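Local coordinates for hypothetical protein SA2161 (Staphylococcus aureus, PDB 1Y7R) that is of unknown function but is probably a GNAT-family acetyltransferase, likely moving an acetyl group from acetyl-CoA to an acceptor substrate, at the interface of chains A and B. Coordinates in Å, arbitrary orientation; residue numbers count along the deposited sequence, not the author numbering. Chains: chain A/B, hypothetical protein SA2161.

All three contacts draw on the antiparallel pairing of strand 101-107 of chain A with strand 126-132 of chain B; contact 3 also reaches the reciprocal pairing and strand 63-71 of chain B. Between C-alpha centres, contacts 1 and 2 are about 14 Å apart, contacts 1 and 3 about 13 Å, and contacts 2 and 3 about 8 Å. Contacts 2 and 3 share A:Ile105 and B:Met129: B:Met129 points its side chain to one face in contact 2, while A:Ser103 and B:Tyr130 of contact 3 point to the other. The two-fold repeats every contact, consistent with a dimer, although the structure alone does not show one in solution.

Contact 1: the interface of chains A and B. Residues chain A 89, 92-93, 96, 102; chain B 131, 133.
An intermolecular antiparallel beta bridge joins A:Val102, in strand 101-107, to B:Ile131, in the C-terminal strand 126-132, and B:Tyr133 continues from it toward helix 80-95. Two backbone hydrogen bonds define the bridge: A:Val102 N gives to B:Ile131 O at 2.9 Å, and B:Ile131 N gives to A:Val102 O at the same 2.9 Å, both nearly straight. The two side chains point the same way, side by side, with A:Val102 CB 3.8 Å from B:Ile131 CG1. That branch of B:Ile131 is held between its own backbone N and carbonyl carbon (chi1 65°), which carries CD1 toward A:Met89, a selenomethionine; B:Ile131 CD1 lies a looser 4.4 Å from the selenium, A:Met89 SE. B:Tyr133 buries more surface than the other residues here. Its CG stands anti to the carbonyl carbon (chi1 -77°), and the ring reaches toward the C-terminal end of helix 80-95. The hydroxyl A:Ser96 OG, from the loop just after that helix, sits 3.0 Å above one face of the B:Tyr133 ring, displaced toward the rim. At the rim, B:Tyr133 CE1 touches A:Val102 CG2 at 3.7 Å. The phenol oxygen B:Tyr133 OH ends against the methyl A:Ile92 CG2, 3.3 Å away, the two side chains crossing at about a right angle. Strand, helix end and loop of chain A thus all hold the ring, and the patch probably anchors the C-terminal residue of chain B on its partner.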
loop_
_atom_site.group_PDB
_atom_site.type_symbol
_atom_site.label_atom_id
_atom_site.label_comp_id
_atom_site.label_asym_id
_atom_site.label_seq_id
_atom_site.Cartn_x
_atom_site.Cartn_y
_atom_site.Cartn_z
HETATM N N MSE A 89 -5.340 -13.985 -1.735
HETATM C CA MSE A 89 -4.069 -14.661 -2.075
HETATM C C MSE A 89 -4.139 -15.332 -3.441
HETATM O O MSE A 89 -3.120 -15.404 -4.155
HETATM C CB MSE A 89 -3.651 -15.659 -0.989
HETATM C CG MSE A 89 -3.237 -15.015 0.333
HETATM SE SE MSE A 89 -1.940 -13.511 0.150
HETATM C CE MSE A 89 -3.106 -12.095 -0.030
ATOM N N ILE A 92 -3.598 -12.388 -5.930
ATOM C CA ILE A 92 -2.187 -11.968 -5.981
ATOM C C ILE A 92 -1.318 -13.040 -6.667
ATOM O O ILE A 92 -0.457 -12.700 -7.480
ATOM C CB ILE A 92 -1.656 -11.610 -4.588
ATOM C CG1 ILE A 92 -2.426 -10.390 -4.041
ATOM C CG2 ILE A 92 -0.144 -11.306 -4.665
ATOM C CD1 ILE A 92 -2.124 -10.053 -2.556
ATOM N N LYS A 93 -1.608 -14.319 -6.410
ATOM C CA LYS A 93 -0.859 -15.418 -7.048
ATOM C C LYS A 93 -0.938 -15.347 -8.571
ATOM O O LYS A 93 0.034 -15.702 -9.256
ATOM C CB LYS A 93 -1.352 -16.786 -6.535
ATOM C CG LYS A 93 -0.784 -18.026 -7.278
ATOM C CD LYS A 93 -1.828 -19.150 -7.411
ATOM C CE LYS A 93 -3.130 -18.646 -8.095
ATOM N NZ LYS A 93 -3.990 -19.727 -8.678
ATOM N N SER A 96 1.345 -11.952 -9.389
ATOM C CA SER A 96 2.675 -11.810 -8.793
ATOM C C SER A 96 3.756 -12.555 -9.596
ATOM O O SER A 96 3.475 -13.540 -10.246
ATOM C CB SER A 96 2.625 -12.346 -7.374
ATOM O OG SER A 96 3.472 -11.603 -6.542
ATOM N N VAL A 102 4.409 -7.884 -1.097
ATOM C CA VAL A 102 3.046 -7.558 -0.656
ATOM C C VAL A 102 3.116 -7.233 0.822
ATOM O O VAL A 102 3.795 -7.933 1.588
ATOM C CB VAL A 102 2.090 -8.747 -0.851
ATOM C CG1 VAL A 102 0.645 -8.361 -0.437
ATOM C CG2 VAL A 102 2.137 -9.301 -2.307
ATOM N N ILE B 131 5.183 -10.290 2.636
ATOM C CA ILE B 131 5.724 -11.462 1.920
ATOM C C ILE B 131 6.435 -10.991 0.658
ATOM O O ILE B 131 6.101 -9.940 0.114
ATOM C CB ILE B 131 4.619 -12.489 1.559
ATOM C CG1 ILE B 131 3.627 -11.879 0.558
ATOM C CG2 ILE B 131 3.912 -12.962 2.805
ATOM C CD1 ILE B 131 2.423 -12.763 0.130
ATOM N N TYR B 133 7.544 -12.696 -3.198
ATOM C CA TYR B 133 7.420 -13.835 -4.107
ATOM C C TYR B 133 8.749 -14.130 -4.801
ATOM O O TYR B 133 9.678 -13.343 -4.713
ATOM C CB TYR B 133 6.373 -13.500 -5.171
ATOM C CG TYR B 133 4.978 -13.630 -4.645
ATOM C CD1 TYR B 133 4.430 -12.639 -3.829
ATOM C CD2 TYR B 133 4.206 -14.750 -4.942
ATOM C CE1 TYR B 133 3.138 -12.758 -3.322
ATOM C CE2 TYR B 133 2.923 -14.880 -4.430
ATOM C CZ TYR B 133 2.401 -13.881 -3.629
ATOM O OH TYR B 133 1.125 -13.983 -3.113
#

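Contact 2: the interface of chains A and B. Residues chain A 104-106, 111, 114-115; chain B 127, 129.
B:Gly127 and B:Met129 pair antiparallel with A:Ala106 and A:Leu104 through backbone hydrogen bonds, each pair exchanging N-H and C=O both ways: A:Ala106 N to B:Gly127 O, and B:Gly127 N to A:Ala106 O, at 2.8 Å; A:Leu104 N to B:Met129 O, and B:Met129 N to A:Leu104 O, at 2.9 Å. The side chain of B:Met129, a selenomethionine, carries the rest of the contact and buries far more surface than its neighbours. Its CG lies anti to the carbonyl carbon and its chain runs straight on through chi2 (-176°) before bending at chi3 (74°), a course that takes the selenium off the strand and onto helix 110-115. Near the root, the methyl A:Leu104 CD1 runs alongside, 3.9 Å from B:Met129 CB. Farther out, the selenium meets carbons of both strand and helix: B:Met129 SE is 3.9 Å from A:Ala106 CB and 3.7 Å from A:Asp111 CB, the methylene behind the carboxylate. A:Tyr114 adds its own CB at 4.0 Å from B:Met129 SE and crosses the chain at about a right angle, while its ring has A:Leu104 CD2 over one face within chain A. The terminal methyl B:Met129 CE finishes 3.7 Å from A:Val115 CG2, a contact that reflects the engineered valine. The site lies where strand 101-107 and helix 110-115 of chain A come together, and the side chain of B:Met129, from the partner's C-terminal strand, packs between them.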
loop_
_atom_site.group_PDB
_atom_site.type_symbol
_atom_site.label_atom_id
_atom_site.label_comp_id
_atom_site.label_asym_id
_atom_site.label_seq_id
_atom_site.Cartn_x
_atom_site.Cartn_y
_atom_site.Cartn_z
ATOM N N LEU A 104 1.051 -5.424 4.518
ATOM C CA LEU A 104 -0.156 -4.953 5.184
ATOM C C LEU A 104 0.192 -4.398 6.552
ATOM O O LEU A 104 1.330 -4.554 7.007
ATOM C CB LEU A 104 -1.181 -6.084 5.299
ATOM C CG LEU A 104 -0.718 -7.392 5.934
ATOM C CD1 LEU A 104 -0.859 -7.314 7.439
ATOM C CD2 LEU A 104 -1.557 -8.521 5.383
ATOM N N ILE A 105 -0.790 -3.739 7.181
ATOM C CA ILE A 105 -0.621 -3.205 8.544
ATOM C C ILE A 105 -1.570 -3.966 9.452
ATOM O O ILE A 105 -2.775 -4.026 9.199
ATOM C CB ILE A 105 -0.922 -1.685 8.597
ATOM C CG1 ILE A 105 0.008 -0.884 7.665
ATOM C CG2 ILE A 105 -0.927 -1.164 10.025
ATOM C CD1 ILE A 105 1.466 -1.068 7.938
ATOM N N ALA A 106 -1.029 -4.593 10.489
ATOM C CA ALA A 106 -1.843 -5.433 11.352
ATOM C C ALA A 106 -1.698 -5.051 12.808
ATOM O O ALA A 106 -0.585 -4.900 13.272
ATOM C CB ALA A 106 -1.413 -6.885 11.165
ATOM N N ASP A 111 -2.643 -10.010 13.609
ATOM C CA ASP A 111 -1.423 -10.618 13.057
ATOM C C ASP A 111 -1.512 -12.153 12.999
ATOM O O ASP A 111 -0.925 -12.792 12.114
ATOM C CB ASP A 111 -0.135 -10.141 13.766
ATOM C CG ASP A 111 -0.185 -10.255 15.301
ATOM O OD1 ASP A 111 -1.259 -10.441 15.909
ATOM O OD2 ASP A 111 0.894 -10.111 15.912
ATOM N N TYR A 114 -2.878 -13.183 9.564
ATOM C CA TYR A 114 -2.007 -13.030 8.374
ATOM C C TYR A 114 -0.859 -14.009 8.406
ATOM O O TYR A 114 -0.388 -14.432 7.368
ATOM C CB TYR A 114 -1.508 -11.592 8.232
ATOM C CG TYR A 114 -2.674 -10.639 8.279
ATOM C CD1 TYR A 114 -3.658 -10.669 7.280
ATOM C CD2 TYR A 114 -2.809 -9.716 9.313
ATOM C CE1 TYR A 114 -4.760 -9.813 7.335
ATOM C CE2 TYR A 114 -3.893 -8.864 9.379
ATOM C CZ TYR A 114 -4.865 -8.906 8.395
ATOM O OH TYR A 114 -5.940 -8.009 8.458
ATOM N N VAL A 115 -0.444 -14.411 9.604
ATOM C CA VAL A 115 0.620 -15.413 9.754
ATOM C C VAL A 115 0.248 -16.731 9.042
ATOM O O VAL A 115 1.118 -17.430 8.501
ATOM C CB VAL A 115 0.951 -15.660 11.271
ATOM C CG1 VAL A 115 1.987 -16.758 11.412
ATOM C CG2 VAL A 115 1.480 -14.390 11.892
ATOM N N GLY B 127 1.519 -3.101 13.246
ATOM C CA GLY B 127 2.830 -3.320 12.640
ATOM C C GLY B 127 2.742 -3.783 11.196
ATOM O O GLY B 127 1.758 -4.411 10.788
HETATM N N MSE B 129 3.497 -6.118 8.107
HETATM C CA MSE B 129 3.856 -7.491 7.779
HETATM C C MSE B 129 3.978 -7.632 6.283
HETATM O O MSE B 129 3.375 -6.869 5.513
HETATM C CB MSE B 129 2.808 -8.475 8.296
HETATM C CG MSE B 129 2.468 -8.264 9.750
HETATM SE SE MSE B 129 1.236 -9.638 10.368
HETATM C CE MSE B 129 2.472 -11.151 10.478
#

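Contact 3: the interface of chains A and B. Residues chain A 101, 103, 105, 122, 128; chain B 65, 105, 129-130.
A:Tyr101 reaches across to B:Tyr130 and B:Ile105. From its CB the side chain leaves with CG anti to the backbone N (chi1 -179°), which leans the ring forward over the strand pair, toward both residues. One rim does the touching: A:Tyr101 CE1 is 3.5 Å from B:Tyr130 CD1. The ring planes are within about 20° of parallel, but the rings lie beside each other and meet along their rims without stacking; the side chains as wholes cross at about a right angle. A:Tyr101 CZ then meets B:Tyr130 CB at 3.7 Å. The tip, A:Tyr101 OH, lies 3.5 Å from that same B:Tyr130 CB and 3.9 Å from the methyl B:Ile105 CG2. On its other rim, B:Tyr130 CD2 packs on A:Thr122 CG2 at 3.7 Å. A:Ser103, bridged to B:Tyr130, is the polar part: its OG accepts from B:Gln65 NE2 at 3.2 Å, almost within the amide plane. Water 1, at the A:Tyr101 ring edge and in its plane, links A:Ser103 OG (2.7 Å) to the amide oxygen B:Gln65 OE1. The site lies beside the two-fold, where B:Ile105, which hides the most surface here, sets CD1 4.1 Å from A:Gly128 CA, at a bridge of the reciprocal strand pair.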
loop_
_atom_site.group_PDB
_atom_site.type_symbol
_atom_site.label_atom_id
_atom_site.label_comp_id
_atom_site.label_asym_id
_atom_site.label_seq_id
_atom_site.Cartn_x
_atom_site.Cartn_y
_atom_site.Cartn_z
ATOM N N TYR A 101 6.452 -7.747 -3.957
ATOM C CA TYR A 101 6.352 -7.506 -2.519
ATOM C C TYR A 101 4.901 -7.247 -2.160
ATOM O O TYR A 101 4.221 -6.454 -2.842
ATOM C CB TYR A 101 7.129 -6.255 -2.205
ATOM C CG TYR A 101 7.170 -5.832 -0.760
ATOM C CD1 TYR A 101 8.118 -6.368 0.121
ATOM C CD2 TYR A 101 6.303 -4.837 -0.292
ATOM C CE1 TYR A 101 8.181 -5.940 1.450
ATOM C CE2 TYR A 101 6.345 -4.407 1.037
ATOM C CZ TYR A 101 7.298 -4.975 1.899
ATOM O OH TYR A 101 7.365 -4.548 3.203
ATOM N N SER A 103 2.465 -6.157 1.238
ATOM C CA SER A 103 2.501 -5.819 2.655
ATOM C C SER A 103 1.129 -5.480 3.194
ATOM O O SER A 103 0.181 -5.223 2.426
ATOM C CB SER A 103 3.493 -4.663 2.935
ATOM O OG SER A 103 2.934 -3.375 2.646
ATOM N N ILE A 105 -0.790 -3.739 7.181
ATOM C CA ILE A 105 -0.621 -3.205 8.544
ATOM C C ILE A 105 -1.570 -3.966 9.452
ATOM O O ILE A 105 -2.775 -4.026 9.199
ATOM C CB ILE A 105 -0.922 -1.685 8.597
ATOM C CG1 ILE A 105 0.008 -0.884 7.665
ATOM C CG2 ILE A 105 -0.927 -1.164 10.025
ATOM C CD1 ILE A 105 1.466 -1.068 7.938
ATOM N N THR A 122 7.596 -6.890 9.455
ATOM C CA THR A 122 8.643 -6.044 8.903
ATOM C C THR A 122 9.663 -5.659 9.989
ATOM O O THR A 122 10.857 -5.477 9.707
ATOM C CB THR A 122 8.086 -4.782 8.241
ATOM O OG1 THR A 122 7.344 -4.009 9.206
ATOM C CG2 THR A 122 7.184 -5.171 7.066
ATOM N N GLY A 128 5.944 0.260 9.568
ATOM C CA GLY A 128 4.883 1.107 9.051
ATOM C C GLY A 128 4.958 2.507 9.647
ATOM O O GLY A 128 5.279 2.691 10.834
ATOM N N GLN B 65 -0.476 4.224 -0.479
ATOM C CA GLN B 65 0.824 3.844 0.053
ATOM C C GLN B 65 1.898 4.504 -0.779
ATOM O O GLN B 65 1.884 4.454 -2.018
ATOM C CB GLN B 65 1.032 2.313 0.057
ATOM C CG GLN B 65 2.209 1.846 0.940
ATOM C CD GLN B 65 2.383 0.323 0.914
ATOM O OE1 GLN B 65 2.218 -0.315 -0.130
ATOM N NE2 GLN B 65 2.751 -0.258 2.043
ATOM N N ILE B 105 6.148 1.740 4.194
ATOM C CA ILE B 105 7.053 0.896 4.954
ATOM C C ILE B 105 8.429 1.541 4.851
ATOM O O ILE B 105 8.957 1.730 3.723
ATOM C CB ILE B 105 7.128 -0.555 4.417
ATOM C CG1 ILE B 105 5.766 -1.253 4.469
ATOM C CG2 ILE B 105 8.224 -1.355 5.208
ATOM C CD1 ILE B 105 5.181 -1.466 5.887
HETATM N N MSE B 129 3.497 -6.118 8.107
HETATM C CA MSE B 129 3.856 -7.491 7.779
HETATM C C MSE B 129 3.978 -7.632 6.283
HETATM O O MSE B 129 3.375 -6.869 5.513
HETATM C CB MSE B 129 2.808 -8.475 8.296
HETATM C CG MSE B 129 2.468 -8.264 9.750
HETATM SE SE MSE B 129 1.236 -9.638 10.368
HETATM C CE MSE B 129 2.472 -11.151 10.478
ATOM N N TYR B 130 4.757 -8.608 5.853
ATOM C CA TYR B 130 4.999 -8.707 4.414
ATOM C C TYR B 130 5.260 -10.122 3.957
ATOM O O TYR B 130 5.528 -11.017 4.760
ATOM C CB TYR B 130 6.196 -7.799 4.015
ATOM C CG TYR B 130 7.542 -8.401 4.321
ATOM C CD1 TYR B 130 8.332 -8.929 3.298
ATOM C CD2 TYR B 130 8.013 -8.499 5.646
ATOM C CE1 TYR B 130 9.580 -9.507 3.575
ATOM C CE2 TYR B 130 9.270 -9.069 5.921
ATOM C CZ TYR B 130 10.023 -9.579 4.876
ATOM O OH TYR B 130 11.267 -10.148 5.134
HETATM O O HOH W 1 3.198 -2.751 0.056
#